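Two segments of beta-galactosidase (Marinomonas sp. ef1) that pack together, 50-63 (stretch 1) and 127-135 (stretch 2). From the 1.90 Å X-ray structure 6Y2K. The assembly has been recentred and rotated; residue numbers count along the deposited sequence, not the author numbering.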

# COMPACT_ATOMS: atom_id res chain seq x y z
N HIS A 50 -26.97 60.42 4.49
CA HIS A 50 -25.76 60.78 5.20
C HIS A 50 -24.57 60.66 4.25
O HIS A 50 -24.05 59.56 4.02
CB HIS A 50 -25.57 59.89 6.43
CG HIS A 50 -26.71 59.94 7.40
ND1 HIS A 50 -26.78 60.86 8.43
CD2 HIS A 50 -27.83 59.18 7.50
CE1 HIS A 50 -27.89 60.67 9.12
NE2 HIS A 50 -28.55 59.65 8.58
N TRP A 51 -24.18 61.80 3.68
CA TRP A 51 -23.01 61.91 2.79
C TRP A 51 -21.77 62.50 3.47
O TRP A 51 -20.68 62.40 2.91
CB TRP A 51 -23.33 62.79 1.59
CG TRP A 51 -24.38 62.27 0.67
CD1 TRP A 51 -25.56 62.88 0.34
CD2 TRP A 51 -24.35 61.04 -0.07
NE1 TRP A 51 -26.27 62.10 -0.56
CE2 TRP A 51 -25.54 60.97 -0.83
CE3 TRP A 51 -23.42 59.99 -0.16
CZ2 TRP A 51 -25.83 59.88 -1.67
CZ3 TRP A 51 -23.70 58.92 -1.00
CH2 TRP A 51 -24.91 58.88 -1.74
N GLU A 52 -21.93 63.12 4.64
CA GLU A 52 -20.82 63.82 5.30
C GLU A 52 -19.58 62.93 5.49
O GLU A 52 -18.45 63.37 5.23
CB GLU A 52 -21.28 64.39 6.64
CG GLU A 52 -20.23 65.19 7.42
CD GLU A 52 -20.74 65.56 8.80
OE1 GLU A 52 -20.32 64.89 9.78
OE2 GLU A 52 -21.57 66.49 8.91
N TRP A 53 -19.78 61.69 5.93
CA TRP A 53 -18.68 60.74 6.15
C TRP A 53 -17.85 60.53 4.88
O TRP A 53 -16.61 60.53 4.93
CB TRP A 53 -19.20 59.37 6.67
CG TRP A 53 -19.99 58.59 5.66
CD1 TRP A 53 -21.31 58.76 5.34
CD2 TRP A 53 -19.50 57.55 4.82
NE1 TRP A 53 -21.67 57.88 4.34
CE2 TRP A 53 -20.58 57.12 4.00
CE3 TRP A 53 -18.26 56.93 4.66
CZ2 TRP A 53 -20.45 56.11 3.06
CZ3 TRP A 53 -18.13 55.92 3.71
CH2 TRP A 53 -19.22 55.51 2.93
N LEU A 54 -18.53 60.39 3.75
CA LEU A 54 -17.88 60.10 2.48
C LEU A 54 -17.26 61.37 1.89
O LEU A 54 -16.16 61.32 1.34
CB LEU A 54 -18.87 59.47 1.52
CG LEU A 54 -18.38 58.99 0.15
CD1 LEU A 54 -17.17 58.07 0.29
CD2 LEU A 54 -19.51 58.28 -0.57
N ASP A 55 -17.96 62.50 2.01
CA ASP A 55 -17.42 63.82 1.64
C ASP A 55 -16.06 64.05 2.29
O ASP A 55 -15.10 64.45 1.63
CB ASP A 55 -18.35 64.96 2.07
CG ASP A 55 -19.72 64.93 1.38
OD1 ASP A 55 -19.84 64.40 0.25
OD2 ASP A 55 -20.68 65.46 2.00
N GLU A 56 -15.98 63.77 3.60
CA GLU A 56 -14.76 63.97 4.37
C GLU A 56 -13.67 62.96 4.05
O GLU A 56 -12.50 63.32 3.95
CB GLU A 56 -15.05 63.96 5.86
CG GLU A 56 -15.86 65.18 6.30
CD GLU A 56 -16.35 65.11 7.73
OE1 GLU A 56 -16.06 64.13 8.47
OE2 GLU A 56 -17.06 66.06 8.12
N SER A 57 -14.06 61.69 3.90
CA SER A 57 -13.10 60.62 3.58
C SER A 57 -12.42 60.85 2.24
O SER A 57 -11.20 60.73 2.14
CB SER A 57 -13.79 59.24 3.61
OG SER A 57 -12.88 58.22 3.21
N LEU A 58 -13.19 61.19 1.21
CA LEU A 58 -12.62 61.45 -0.11
C LEU A 58 -11.63 62.62 -0.06
O LEU A 58 -10.58 62.55 -0.69
CB LEU A 58 -13.71 61.72 -1.15
CG LEU A 58 -14.66 60.58 -1.51
CD1 LEU A 58 -15.74 61.08 -2.46
CD2 LEU A 58 -13.92 59.42 -2.15
N ASP A 59 -11.96 63.68 0.68
CA ASP A 59 -11.03 64.82 0.82
C ASP A 59 -9.72 64.42 1.51
O ASP A 59 -8.65 64.82 1.05
CB ASP A 59 -11.68 66.02 1.54
CG ASP A 59 -12.68 66.78 0.66
OD1 ASP A 59 -12.77 66.53 -0.57
OD2 ASP A 59 -13.39 67.64 1.21
N ILE A 60 -9.79 63.62 2.57
CA ILE A 60 -8.59 63.16 3.28
C ILE A 60 -7.70 62.31 2.36
O ILE A 60 -6.49 62.53 2.28
CB ILE A 60 -8.95 62.42 4.59
CG1 ILE A 60 -9.45 63.43 5.63
CG2 ILE A 60 -7.75 61.64 5.15
CD1 ILE A 60 -10.21 62.83 6.79
N LEU A 61 -8.31 61.36 1.64
CA LEU A 61 -7.59 60.51 0.70
C LEU A 61 -6.95 61.35 -0.42
O LEU A 61 -5.79 61.12 -0.77
CB LEU A 61 -8.52 59.43 0.10
CG LEU A 61 -9.06 58.41 1.11
CD1 LEU A 61 -10.21 57.61 0.51
CD2 LEU A 61 -7.95 57.48 1.60
N HIS A 62 -7.69 62.31 -0.96
CA HIS A 62 -7.16 63.23 -1.98
C HIS A 62 -5.95 64.04 -1.48
O HIS A 62 -4.98 64.20 -2.21
CB HIS A 62 -8.24 64.19 -2.47
CG HIS A 62 -7.83 65.00 -3.66
ND1 HIS A 62 -7.50 64.43 -4.87
CD2 HIS A 62 -7.71 66.34 -3.83
CE1 HIS A 62 -7.19 65.38 -5.73
NE2 HIS A 62 -7.31 66.55 -5.13
N SER A 63 -6.02 64.50 -0.24
CA SER A 63 -4.95 65.32 0.35
C SER A 63 -3.60 64.59 0.49
O SER A 63 -2.55 65.24 0.58
CB SER A 63 -5.38 65.86 1.72
OG SER A 63 -5.34 64.83 2.69
N ARG A 127 -23.48 63.57 -7.07
CA ARG A 127 -22.68 64.16 -5.99
C ARG A 127 -21.16 64.05 -6.21
O ARG A 127 -20.43 65.01 -5.94
CB ARG A 127 -23.04 63.55 -4.63
CG ARG A 127 -22.42 64.28 -3.45
CD ARG A 127 -23.04 63.91 -2.11
NE ARG A 127 -22.60 64.82 -1.03
CZ ARG A 127 -23.12 66.03 -0.78
NH1 ARG A 127 -24.11 66.53 -1.51
NH2 ARG A 127 -22.62 66.76 0.21
N TYR A 128 -20.69 62.89 -6.68
CA TYR A 128 -19.25 62.58 -6.69
C TYR A 128 -18.63 62.36 -8.05
O TYR A 128 -17.40 62.19 -8.13
CB TYR A 128 -18.98 61.33 -5.83
CG TYR A 128 -19.38 61.48 -4.39
CD1 TYR A 128 -18.69 62.33 -3.53
CD2 TYR A 128 -20.46 60.78 -3.88
CE1 TYR A 128 -19.07 62.47 -2.21
CE2 TYR A 128 -20.84 60.91 -2.57
CZ TYR A 128 -20.15 61.75 -1.73
OH TYR A 128 -20.56 61.84 -0.43
N GLY A 129 -19.43 62.37 -9.11
CA GLY A 129 -18.94 62.08 -10.46
C GLY A 129 -17.85 63.01 -10.98
O GLY A 129 -17.09 62.62 -11.87
N HIS A 130 -17.77 64.23 -10.43
CA HIS A 130 -16.70 65.19 -10.78
C HIS A 130 -15.77 65.55 -9.61
O HIS A 130 -15.01 66.50 -9.70
CB HIS A 130 -17.31 66.45 -11.40
CG HIS A 130 -18.07 66.17 -12.66
ND1 HIS A 130 -19.29 66.74 -12.93
CD2 HIS A 130 -17.79 65.37 -13.71
CE1 HIS A 130 -19.73 66.31 -14.10
NE2 HIS A 130 -18.83 65.47 -14.59
N HIS A 131 -15.81 64.76 -8.54
CA HIS A 131 -14.94 64.97 -7.40
C HIS A 131 -13.50 64.66 -7.85
O HIS A 131 -13.28 63.64 -8.51
CB HIS A 131 -15.37 64.07 -6.25
CG HIS A 131 -14.76 64.43 -4.93
ND1 HIS A 131 -13.42 64.26 -4.66
CD2 HIS A 131 -15.31 64.95 -3.81
CE1 HIS A 131 -13.17 64.67 -3.43
NE2 HIS A 131 -14.30 65.09 -2.89
N PRO A 132 -12.52 65.54 -7.52
CA PRO A 132 -11.15 65.33 -8.01
C PRO A 132 -10.42 64.11 -7.45
O PRO A 132 -9.44 63.67 -8.03
CB PRO A 132 -10.42 66.63 -7.62
CG PRO A 132 -11.22 67.21 -6.50
CD PRO A 132 -12.65 66.80 -6.76
N ALA A 133 -10.88 63.59 -6.31
CA ALA A 133 -10.39 62.32 -5.75
C ALA A 133 -10.82 61.09 -6.55
O ALA A 133 -10.12 60.09 -6.54
CB ALA A 133 -10.83 62.16 -4.29
N VAL A 134 -11.97 61.14 -7.22
CA VAL A 134 -12.55 59.95 -7.83
C VAL A 134 -11.97 59.72 -9.22
O VAL A 134 -12.22 60.50 -10.14
CB VAL A 134 -14.09 60.03 -7.88
CG1 VAL A 134 -14.69 58.81 -8.58
CG2 VAL A 134 -14.65 60.15 -6.47
N ALA A 135 -11.17 58.66 -9.35
CA ALA A 135 -10.54 58.29 -10.62
C ALA A 135 -11.31 57.21 -11.36
O ALA A 135 -11.15 57.06 -12.58
CB ALA A 135 -9.11 57.84 -10.36
O HOH W 1 -15.77 65.99 -0.63

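The contact between the helix that begins at Glu-52 and the segment 127-135 illustrates a common principle of packing: a buried tyrosine fills the apolar interface, while its hydroxyl joins the Asp-55–Arg-127 salt bridge. Asp-55 is the polar hub. Its carboxylate meets the guanidinium of Arg-127 side-on, with Arg-127 NH2 2.9 Å from Asp-55 OD2 and Arg-127 NE 3.1 Å from Asp-55 OD1, a two-pronged salt bridge in which each oxygen receives one N-H. Asp-55 OD1 also accepts a hydrogen bond from Tyr-128 OH at 2.7 Å, so the phenol does not bury its polar end unpaired.

The arginine serves twice, because its aliphatic part lies over Trp-51, with CD 3.6 Å from the centroid of the five-membered ring. Tyr-128 turns its edge toward the face of the same indole, the planes inclined at 74°. Further along the helix, Leu-58 continues the apolar packing: its CD1 lies 3.4 Å from Tyr-128 CD1, and its CB sits over the face of the His-131 imidazole. That ring is held at both nitrogens: ND1 accepts from the backbone N of Ala-133, whereas NE2 donates a weak hydrogen bond to Asp-59 OD1 and is also hydrogen-bonded to a water that donates to Asp-55 O. Ala-133 sits close to the helix, its CA 5.0 Å from His-62 CA.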